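Glycoside hydrolase family 61 (PDB 5O2X) is a copper-dependent lytic polysaccharide monooxygenase of family AA9, which probably cleaves glycosidic bonds of cellulose by oxidation. Local coordinates at residues Ile30-Asp38 with Cys56-Ala67; Asp105-Lys113 with Leu188-Thr196. All coordinates share one frame; numbering follows the deposited sequence. Where two conformers were deposited one is given.

Contact 1: Ile30-Asp38 with Cys56-Ala67. With NAG (2-acetamido-2-deoxy-beta-D-glucopyranose), chain B; MAN (alpha-D-mannopyranose), chain R.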
loop_
_atom_site.group_PDB
_atom_site.type_symbol
_atom_site.label_atom_id
_atom_site.label_comp_id
_atom_site.label_asym_id
_atom_site.label_seq_id
_atom_site.Cartn_x
_atom_site.Cartn_y
_atom_site.Cartn_z
ATOM N N ILE A 30 9.188 -16.397 -7.664
ATOM C CA ILE A 30 8.546 -16.204 -6.370
ATOM C C ILE A 30 9.065 -14.894 -5.793
ATOM O O ILE A 30 10.286 -14.710 -5.633
ATOM C CB ILE A 30 8.835 -17.381 -5.456
ATOM C CG1 ILE A 30 8.225 -18.658 -6.026
ATOM C CG2 ILE A 30 8.316 -17.064 -4.049
ATOM C CD1 ILE A 30 8.643 -19.908 -5.293
ATOM N N VAL A 31 8.130 -14.014 -5.434
ATOM C CA VAL A 31 8.468 -12.672 -4.948
ATOM C C VAL A 31 7.607 -12.340 -3.742
ATOM O O VAL A 31 6.666 -13.070 -3.403
ATOM C CB VAL A 31 8.301 -11.603 -6.047
ATOM C CG1 VAL A 31 9.323 -11.797 -7.150
ATOM C CG2 VAL A 31 6.900 -11.583 -6.619
ATOM N N VAL A 32 7.948 -11.213 -3.085
ATOM C CA VAL A 32 7.226 -10.796 -1.886
ATOM C C VAL A 32 5.948 -10.073 -2.188
ATOM O O VAL A 32 5.113 -9.910 -1.300
ATOM C CB VAL A 32 8.140 -9.945 -0.980
ATOM C CG1 VAL A 32 9.332 -10.729 -0.521
ATOM C CG2 VAL A 32 8.545 -8.649 -1.630
ATOM N N GLY A 33 5.756 -9.605 -3.435
ATOM C CA GLY A 33 4.527 -8.951 -3.846
ATOM C C GLY A 33 3.504 -9.944 -4.332
ATOM O O GLY A 33 3.849 -10.927 -5.003
ATOM N N TRP A 34 2.229 -9.706 -3.994
ATOM C CA TRP A 34 1.159 -10.609 -4.429
ATOM C C TRP A 34 1.007 -10.603 -5.951
ATOM O O TRP A 34 1.258 -9.619 -6.638
ATOM C CB TRP A 34 -0.141 -10.215 -3.752
ATOM C CG TRP A 34 -0.216 -10.643 -2.293
ATOM C CD1 TRP A 34 0.773 -10.567 -1.356
ATOM C CD2 TRP A 34 -1.328 -11.296 -1.678
ATOM N NE1 TRP A 34 0.330 -11.136 -0.178
ATOM C CE2 TRP A 34 -0.941 -11.622 -0.358
ATOM C CE3 TRP A 34 -2.583 -11.720 -2.133
ATOM C CZ2 TRP A 34 -1.750 -12.342 0.510
ATOM C CZ3 TRP A 34 -3.384 -12.420 -1.250
ATOM C CH2 TRP A 34 -2.969 -12.740 0.030
ATOM N N THR A 35 0.576 -11.754 -6.466
ATOM C CA THR A 35 0.219 -11.835 -7.882
ATOM C C THR A 35 -1.121 -11.153 -8.097
ATOM O O THR A 35 -2.035 -11.401 -7.324
ATOM C CB THR A 35 0.125 -13.305 -8.291
ATOM O OG1 THR A 35 1.411 -13.911 -8.068
ATOM C CG2 THR A 35 -0.302 -13.488 -9.738
ATOM N N ALA A 36 -1.232 -10.280 -9.080
ATOM C CA ALA A 36 -2.486 -9.586 -9.341
ATOM C C ALA A 36 -2.610 -9.314 -10.835
ATOM O O ALA A 36 -1.641 -9.385 -11.595
ATOM C CB ALA A 36 -2.604 -8.308 -8.530
ATOM N N ALA A 37 -3.833 -8.975 -11.236
ATOM C CA ALA A 37 -4.203 -8.898 -12.645
ATOM C C ALA A 37 -4.282 -7.456 -13.169
ATOM O O ALA A 37 -4.974 -7.204 -14.162
ATOM C CB ALA A 37 -5.478 -9.671 -12.900
ATOM N N ASP A 38 -3.511 -6.547 -12.564
ATOM C CA ASP A 38 -3.393 -5.170 -13.041
ATOM C C ASP A 38 -2.372 -5.018 -14.154
ATOM O O ASP A 38 -1.437 -4.214 -14.059
ATOM C CB ASP A 38 -3.124 -4.203 -11.875
ATOM C CG ASP A 38 -1.883 -4.512 -11.078
ATOM O OD1 ASP A 38 -1.516 -5.674 -10.888
ATOM O OD2 ASP A 38 -1.209 -3.540 -10.537
ATOM N N CYS A 56 -6.146 -6.771 -2.272
ATOM C CA CYS A 56 -4.788 -6.799 -2.811
ATOM C C CYS A 56 -4.767 -6.595 -4.337
ATOM O O CYS A 56 -3.812 -6.996 -5.010
ATOM C CB CYS A 56 -4.051 -8.070 -2.416
ATOM S SG CYS A 56 -3.657 -8.157 -0.645
ATOM N N HIS A 57 -5.791 -5.930 -4.868
ATOM C CA HIS A 57 -5.906 -5.639 -6.307
ATOM C C HIS A 57 -6.547 -6.848 -7.024
ATOM O O HIS A 57 -6.859 -7.888 -6.439
ATOM C CB HIS A 57 -4.629 -5.110 -6.941
ATOM C CG HIS A 57 -4.853 -4.016 -7.954
ATOM N ND1 HIS A 57 -5.736 -4.170 -9.010
ATOM C CD2 HIS A 57 -4.273 -2.801 -8.072
ATOM C CE1 HIS A 57 -5.683 -3.057 -9.719
ATOM N NE2 HIS A 57 -4.805 -2.209 -9.172
ATOM N N LYS A 58 -6.775 -6.669 -8.340
ATOM C CA LYS A 58 -7.640 -7.577 -9.077
ATOM C C LYS A 58 -7.147 -9.017 -9.059
ATOM O O LYS A 58 -6.011 -9.338 -9.379
ATOM C CB LYS A 58 -7.790 -7.097 -10.520
ATOM C CG LYS A 58 -8.581 -5.829 -10.614
ATOM C CD LYS A 58 -8.708 -5.377 -12.088
ATOM C CE LYS A 58 -9.462 -4.086 -12.221
ATOM N NZ LYS A 58 -9.589 -3.715 -13.655
ATOM N N ASN A 59 -8.071 -9.911 -8.683
ATOM C CA ASN A 59 -7.845 -11.348 -8.727
ATOM C C ASN A 59 -6.621 -11.748 -7.937
ATOM O O ASN A 59 -6.032 -12.782 -8.202
ATOM C CB ASN A 59 -7.753 -11.851 -10.178
ATOM C CG ASN A 59 -9.014 -11.681 -10.914
ATOM O OD1 ASN A 59 -10.052 -11.372 -10.354
ATOM N ND2 ASN A 59 -8.942 -11.946 -12.227
ATOM N N ALA A 60 -6.249 -10.991 -6.881
ATOM C CA ALA A 60 -4.925 -11.219 -6.326
ATOM C C ALA A 60 -4.838 -12.577 -5.628
ATOM O O ALA A 60 -5.766 -12.999 -4.941
ATOM C CB ALA A 60 -4.553 -10.120 -5.345
ATOM N N THR A 61 -3.672 -13.184 -5.771
ATOM C CA THR A 61 -3.346 -14.422 -5.077
ATOM C C THR A 61 -2.029 -14.241 -4.350
ATOM O O THR A 61 -1.169 -13.426 -4.721
ATOM C CB THR A 61 -3.311 -15.626 -6.059
ATOM O OG1 THR A 61 -2.384 -15.366 -7.110
ATOM C CG2 THR A 61 -4.646 -15.914 -6.631
ATOM N N ASN A 62 -1.864 -15.031 -3.308
ATOM C CA ASN A 62 -0.816 -14.803 -2.334
ATOM C C ASN A 62 0.564 -14.804 -2.978
ATOM O O ASN A 62 0.922 -15.709 -3.737
ATOM C CB ASN A 62 -0.812 -15.901 -1.278
ATOM C CG ASN A 62 -2.123 -16.029 -0.532
ATOM O OD1 ASN A 62 -3.188 -16.156 -1.146
ATOM N ND2 ASN A 62 -2.070 -16.015 0.791
ATOM N N ALA A 63 1.414 -13.864 -2.564
ATOM C CA ALA A 63 2.841 -14.001 -2.785
ATOM C C ALA A 63 3.312 -15.290 -2.122
ATOM O O ALA A 63 2.831 -15.650 -1.041
ATOM C CB ALA A 63 3.597 -12.813 -2.191
ATOM N N LYS A 64 4.279 -15.965 -2.751
ATOM C CA LYS A 64 4.707 -17.298 -2.310
ATOM C C LYS A 64 5.990 -17.268 -1.492
ATOM O O LYS A 64 6.529 -18.317 -1.127
ATOM C CB LYS A 64 4.812 -18.266 -3.511
ATOM C CG LYS A 64 3.477 -18.592 -4.144
ATOM C CD LYS A 64 3.511 -19.842 -5.030
ATOM C CE LYS A 64 2.173 -20.116 -5.675
ATOM N NZ LYS A 64 2.281 -21.278 -6.615
ATOM N N GLY A 65 6.475 -16.075 -1.178
ATOM C CA GLY A 65 7.531 -15.908 -0.191
ATOM C C GLY A 65 7.350 -14.581 0.540
ATOM O O GLY A 65 6.379 -13.862 0.321
ATOM N N HIS A 66 8.324 -14.276 1.413
ATOM C CA HIS A 66 8.204 -13.114 2.273
ATOM C C HIS A 66 9.552 -12.458 2.517
ATOM O O HIS A 66 10.616 -13.065 2.304
ATOM C CB HIS A 66 7.550 -13.476 3.609
ATOM C CG HIS A 66 8.276 -14.517 4.378
ATOM N ND1 HIS A 66 7.954 -15.846 4.275
ATOM C CD2 HIS A 66 9.367 -14.450 5.175
ATOM C CE1 HIS A 66 8.796 -16.553 5.011
ATOM N NE2 HIS A 66 9.669 -15.738 5.569
ATOM N N ALA A 67 9.493 -11.213 2.984
ATOM C CA ALA A 67 10.666 -10.494 3.418
ATOM C C ALA A 67 10.730 -10.465 4.933
ATOM O O ALA A 67 9.774 -10.053 5.587
ATOM C CB ALA A 67 10.650 -9.047 2.913
HETATM C C1 NAG B . -10.116 -11.942 -13.027
HETATM C C2 NAG B . -9.793 -11.659 -14.492
HETATM C C3 NAG B . -11.090 -11.819 -15.295
HETATM C C4 NAG B . -11.747 -13.149 -15.059
HETATM C C5 NAG B . -11.917 -13.404 -13.582
HETATM C C6 NAG B . -12.448 -14.812 -13.225
HETATM C C7 NAG B . -8.282 -9.916 -15.316
HETATM C C8 NAG B . -8.027 -8.441 -15.433
HETATM N N2 NAG B . -9.333 -10.281 -14.632
HETATM O O3 NAG B . -10.786 -11.674 -16.705
HETATM O O4 NAG B . -13.012 -13.221 -15.729
HETATM O O5 NAG B . -10.669 -13.260 -12.930
HETATM O O6 NAG B . -11.755 -15.819 -13.935
HETATM O O7 NAG B . -7.534 -10.725 -15.836
HETATM C C1 MAN R . 13.405 -14.033 3.715
HETATM C C2 MAN R . 14.352 -12.984 3.196
HETATM C C3 MAN R . 15.791 -13.391 3.382
HETATM C C4 MAN R . 16.038 -13.840 4.827
HETATM C C5 MAN R . 15.017 -14.877 5.283
HETATM C C6 MAN R . 15.157 -15.186 6.766
HETATM O O2 MAN R . 14.064 -11.774 3.930
HETATM O O3 MAN R . 16.653 -12.319 3.032
HETATM O O4 MAN R . 17.334 -14.418 4.925
HETATM O O5 MAN R . 13.680 -14.395 5.062
HETATM O O6 MAN R . 14.247 -16.190 7.162
HETATM O O HOH W 1 5.240 -15.201 -5.428
#
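Two backbone hydrogen bonds join T35 and T61 into a single antiparallel bridge, the hydrogen-bonded pair of two otherwise irregular loops. T35 N gives its hydrogen to T61 O over 3.0 Å, a bent bond at 133°, whereas T61 N reaches T35 O more directly, at 2.9 Å. A37 N binds K58 O, a carbonyl of the type II turn H57-A60. Near I30 one water joins the loops, accepting from V31 N and K64 N.

Aromatic contacts centre on W34: with CG anti to the carbonyl carbon (chi1 -76°), its flat indole turns to 56-67 and enters between N62 and C56. N62 CA sits 3.4 Å from the centroid of the W34 six-membered ring, a CH-pi contact over one face; C56 SG, tied to C177 by a disulfide, makes a sulfur-aromatic contact over the opposite face, 4.2 Å from that centroid. The N62 amide runs alongside the indole, the planes 26° apart, while its ND2 hydrogen-bonds the carbonyl oxygens of C101 and V104. A longer, off-centre CH-pi contact puts D38 CB over the H57 ring, whose ND1 accepts in the ring plane from K58 N.

Among the apolar pairs, small A63 lets its CB come within 3.7 Å of W34 CD1.

With NE1 hydrogen-bonded to N179 OD1, the buried indole is held by both faces and its one polar atom, which should leave it little freedom to turn.

Contact 2: Asp105-Lys113 with Leu188-Thr196. With MAN (alpha-D-mannopyranose), chain D; MAN (alpha-D-mannopyranose), chain E.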
loop_
_atom_site.group_PDB
_atom_site.type_symbol
_atom_site.label_atom_id
_atom_site.label_comp_id
_atom_site.label_asym_id
_atom_site.label_seq_id
_atom_site.Cartn_x
_atom_site.Cartn_y
_atom_site.Cartn_z
ATOM N N ASP A 105 -6.014 -16.826 3.747
ATOM C CA ASP A 105 -7.154 -16.433 2.926
ATOM C C ASP A 105 -7.258 -14.907 3.030
ATOM O O ASP A 105 -7.579 -14.363 4.086
ATOM C CB ASP A 105 -8.378 -17.137 3.482
ATOM C CG ASP A 105 -9.680 -16.784 2.779
ATOM O OD1 ASP A 105 -9.700 -15.834 1.985
ATOM O OD2 ASP A 105 -10.688 -17.491 3.053
ATOM N N LYS A 106 -7.046 -14.221 1.905
ATOM C CA LYS A 106 -7.063 -12.748 1.950
ATOM C C LYS A 106 -8.348 -12.173 2.449
ATOM O O LYS A 106 -8.351 -11.030 2.930
ATOM C CB LYS A 106 -6.732 -12.179 0.555
ATOM C CG LYS A 106 -7.809 -12.387 -0.494
ATOM C CD LYS A 106 -7.384 -11.837 -1.861
ATOM C CE LYS A 106 -8.487 -11.963 -2.884
ATOM N NZ LYS A 106 -8.056 -11.463 -4.226
ATOM N N THR A 107 -9.465 -12.902 2.304
ATOM C CA THR A 107 -10.766 -12.377 2.729
ATOM C C THR A 107 -10.948 -12.335 4.240
ATOM O O THR A 107 -11.928 -11.774 4.741
ATOM C CB THR A 107 -11.917 -13.177 2.106
ATOM O OG1 THR A 107 -11.972 -14.488 2.668
ATOM C CG2 THR A 107 -11.859 -13.216 0.623
ATOM N N THR A 108 -9.977 -12.870 4.979
ATOM C CA THR A 108 -9.967 -12.896 6.429
ATOM C C THR A 108 -9.055 -11.824 7.022
ATOM O O THR A 108 -9.044 -11.635 8.254
ATOM C CB THR A 108 -9.532 -14.284 6.986
ATOM O OG1 THR A 108 -8.155 -14.503 6.763
ATOM C CG2 THR A 108 -10.384 -15.405 6.439
ATOM N N LEU A 109 -8.258 -11.160 6.201
ATOM C CA LEU A 109 -7.251 -10.235 6.718
ATOM C C LEU A 109 -7.931 -9.007 7.306
ATOM O O LEU A 109 -8.806 -8.390 6.680
ATOM C CB LEU A 109 -6.300 -9.809 5.594
ATOM C CG LEU A 109 -5.380 -10.902 5.063
ATOM C CD1 LEU A 109 -4.709 -10.447 3.786
ATOM C CD2 LEU A 109 -4.337 -11.280 6.105
ATOM N N GLU A 110 -7.494 -8.625 8.514
ATOM C CA GLU A 110 -8.043 -7.465 9.200
ATOM C C GLU A 110 -6.934 -6.409 9.306
ATOM O O GLU A 110 -5.969 -6.535 10.080
ATOM C CB GLU A 110 -8.613 -7.869 10.551
ATOM C CG GLU A 110 -9.807 -8.805 10.399
ATOM C CD GLU A 110 -10.326 -9.335 11.690
ATOM O OE1 GLU A 110 -9.881 -8.888 12.756
ATOM O OE2 GLU A 110 -11.196 -10.229 11.630
ATOM N N PHE A 111 -7.087 -5.375 8.496
ATOM C CA PHE A 111 -6.065 -4.372 8.271
ATOM C C PHE A 111 -6.141 -3.259 9.297
ATOM O O PHE A 111 -7.205 -2.666 9.521
ATOM C CB PHE A 111 -6.241 -3.765 6.885
ATOM C CG PHE A 111 -5.966 -4.736 5.783
ATOM C CD1 PHE A 111 -4.665 -5.032 5.405
ATOM C CD2 PHE A 111 -7.006 -5.404 5.147
ATOM C CE1 PHE A 111 -4.387 -5.964 4.409
ATOM C CE2 PHE A 111 -6.735 -6.349 4.171
ATOM C CZ PHE A 111 -5.436 -6.615 3.782
ATOM N N PHE A 112 -4.989 -2.928 9.898
ATOM C CA PHE A 112 -4.844 -1.733 10.723
ATOM C C PHE A 112 -3.910 -0.763 9.989
ATOM O O PHE A 112 -2.940 -1.164 9.347
ATOM C CB PHE A 112 -4.369 -2.057 12.152
ATOM C CG PHE A 112 -3.109 -2.881 12.258
ATOM C CD1 PHE A 112 -3.177 -4.287 12.301
ATOM C CD2 PHE A 112 -1.873 -2.291 12.368
ATOM C CE1 PHE A 112 -2.049 -5.029 12.434
ATOM C CE2 PHE A 112 -0.735 -3.055 12.526
ATOM C CZ PHE A 112 -0.807 -4.429 12.558
ATOM N N LYS A 113 -4.253 0.527 10.080
ATOM C CA LYS A 113 -3.542 1.549 9.321
ATOM C C LYS A 113 -2.313 2.028 10.067
ATOM O O LYS A 113 -2.421 2.501 11.221
ATOM C CB LYS A 113 -4.493 2.716 9.040
ATOM C CG LYS A 113 -3.894 3.752 8.108
ATOM C CD LYS A 113 -4.779 4.961 7.878
ATOM C CE LYS A 113 -5.908 4.686 6.895
ATOM N NZ LYS A 113 -6.925 5.781 6.967
ATOM N N LEU A 188 2.501 -4.814 20.394
ATOM C CA LEU A 188 1.405 -4.067 19.775
ATOM C C LEU A 188 0.691 -4.960 18.740
ATOM O O LEU A 188 1.351 -5.464 17.819
ATOM C CB LEU A 188 1.966 -2.832 19.107
ATOM C CG LEU A 188 1.009 -1.899 18.420
ATOM C CD1 LEU A 188 0.180 -1.197 19.461
ATOM C CD2 LEU A 188 1.730 -0.894 17.534
ATOM N N GLN A 189 -0.612 -5.084 18.873
ATOM C CA GLN A 189 -1.412 -5.895 17.948
ATOM C C GLN A 189 -2.747 -5.199 17.734
ATOM O O GLN A 189 -3.732 -5.526 18.363
ATOM C CB GLN A 189 -1.541 -7.340 18.441
ATOM C CG GLN A 189 -2.073 -8.305 17.375
ATOM C CD GLN A 189 -1.182 -8.448 16.162
ATOM O OE1 GLN A 189 -1.570 -8.126 15.048
ATOM N NE2 GLN A 189 0.007 -8.986 16.385
ATOM N N PRO A 190 -2.764 -4.178 16.868
ATOM C CA PRO A 190 -3.909 -3.290 16.788
ATOM C C PRO A 190 -5.117 -3.939 16.124
ATOM O O PRO A 190 -5.002 -4.830 15.300
ATOM C CB PRO A 190 -3.392 -2.132 15.920
ATOM C CG PRO A 190 -1.940 -2.176 16.078
ATOM C CD PRO A 190 -1.634 -3.633 16.093
ATOM N N SER A 191 -6.276 -3.425 16.486
ATOM C CA SER A 191 -7.542 -3.816 15.908
ATOM C C SER A 191 -7.643 -3.429 14.440
ATOM O O SER A 191 -7.328 -2.297 14.091
ATOM C CB SER A 191 -8.661 -3.114 16.693
ATOM O OG SER A 191 -9.908 -3.404 16.174
ATOM N N GLY A 192 -8.026 -4.375 13.598
ATOM C CA GLY A 192 -8.132 -4.118 12.157
ATOM C C GLY A 192 -9.533 -4.192 11.602
ATOM O O GLY A 192 -10.495 -4.476 12.309
ATOM N N VAL A 193 -9.621 -3.879 10.303
ATOM C CA VAL A 193 -10.850 -3.821 9.545
ATOM C C VAL A 193 -10.690 -4.724 8.327
ATOM O O VAL A 193 -9.656 -4.666 7.615
ATOM C CB VAL A 193 -11.126 -2.350 9.097
ATOM C CG1 VAL A 193 -12.333 -2.270 8.176
ATOM C CG2 VAL A 193 -11.311 -1.455 10.309
ATOM N N LEU A 194 -11.681 -5.540 8.011
ATOM C CA LEU A 194 -11.626 -6.351 6.799
ATOM C C LEU A 194 -11.434 -5.460 5.573
ATOM O O LEU A 194 -12.017 -4.380 5.477
ATOM C CB LEU A 194 -12.898 -7.165 6.641
ATOM C CG LEU A 194 -13.101 -8.281 7.682
ATOM C CD1 LEU A 194 -14.531 -8.796 7.603
ATOM C CD2 LEU A 194 -12.146 -9.427 7.444
ATOM N N GLY A 195 -10.674 -5.956 4.601
ATOM C CA GLY A 195 -10.461 -5.175 3.382
ATOM C C GLY A 195 -11.716 -4.682 2.720
ATOM O O GLY A 195 -11.755 -3.512 2.302
ATOM N N THR A 196 -12.761 -5.518 2.649
ATOM C CA THR A 196 -13.992 -5.105 1.976
ATOM C C THR A 196 -14.895 -4.203 2.837
ATOM O O THR A 196 -15.959 -3.801 2.355
ATOM C CB THR A 196 -14.779 -6.329 1.475
ATOM O OG1 THR A 196 -15.123 -7.144 2.603
ATOM C CG2 THR A 196 -14.011 -7.089 0.456
HETATM C C1 MAN D . -10.945 -2.564 16.777
HETATM C C2 MAN D . -12.166 -3.465 16.666
HETATM C C3 MAN D . -12.496 -3.712 15.212
HETATM C C4 MAN D . -12.617 -2.376 14.458
HETATM C C5 MAN D . -11.382 -1.504 14.652
HETATM C C6 MAN D . -11.618 -0.150 13.987
HETATM O O2 MAN D . -13.317 -2.858 17.287
HETATM O O3 MAN D . -13.704 -4.487 15.126
HETATM O O4 MAN D . -12.766 -2.658 13.059
HETATM O O5 MAN D . -11.112 -1.324 16.047
HETATM O O6 MAN D . -10.454 0.631 13.927
HETATM C C1 MAN E . -16.530 -7.229 2.760
HETATM C C2 MAN E . -16.831 -7.876 4.085
HETATM C C3 MAN E . -16.326 -9.342 4.027
HETATM C C4 MAN E . -16.837 -10.113 2.804
HETATM C C5 MAN E . -16.615 -9.307 1.544
HETATM C C6 MAN E . -17.304 -9.879 0.316
HETATM O O2 MAN E . -18.231 -7.884 4.291
HETATM O O3 MAN E . -16.650 -10.060 5.231
HETATM O O4 MAN E . -16.110 -11.339 2.650
HETATM O O5 MAN E . -17.112 -7.952 1.689
HETATM O O6 MAN E . -16.807 -9.381 -0.876
HETATM O O HOH W 2 -9.604 -8.740 4.114
HETATM O O HOH W 3 -8.495 -7.054 14.324
#
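L109 and E110 meet L194 where the short strand 193-194 joins the edge of strand 110-121, an antiparallel addition to the larger sheet of this AA9 beta-sandwich. The approach is prepared by D105, which opens an Asx turn: its OD1 accepts from T107 N and T107 OG1, both from the same face of the carboxylate. A 3-10 turn follows at 106-108, and the carbonyl of T107 is touched by L194 CD2.

L109 O receives a nearly straight CA-H...O contact from L194 CA, 3.5 Å away. It also accepts from a water that bonds to K106 O and G195 N, so three backbone groups share one solvent molecule. E110 lies alongside L194, both pointing the same way; the aliphatic part of the glutamate does the touching, CG to L194 CD2 at 3.8 Å, while in one of its two conformers OE1 reaches G192 N through a second water.

F111 forms the firm pair of the strands. F111 N to V193 O and V193 N to F111 O are each 2.8 Å, with both donors well above the plane of the carbonyl they meet. G192, with no side chain to fit against the E110-F111 peptide, can bring its CA within 3.1 Å of F111 O. The F111 ring turns its edge to G195 N and packs on A95 and I55.

F112 has CG between its backbone N and carbonyl carbon (chi1 54°), and this lays the ring against P190, a rigid apolar partner. Mannoses are carried on S191 OG and T196 OG1, and O4 of the first gives a hydrogen bond to G192 O. In a CH-pi contact over the F112 face, P190 CD stands 3.7 Å from the ring centroid, only 11° off its normal.

In the fold
Contact 1 closes along the chain before contact 2 opens, yet the two meet in space, their centres about 17 Å apart. K106, in the 3-10 turn of contact 2, makes the junction: its NZ probably hydrogen-bonds A60 O at 2.8 Å, and its CB packs on W34 CZ3 at 3.8 Å. The long lysine thus carries an ammonium to a backbone carbonyl of contact 1 while its stem lies against the tryptophan. Contact 1 approaches the copper site without reaching it: the side chain of H57 is about 10 Å from the metal, which is bound by the methylated first histidine, H86 and Y174. Both contacts lie at glycosylated surface, N59 of contact 1 bearing an N-linked glycan.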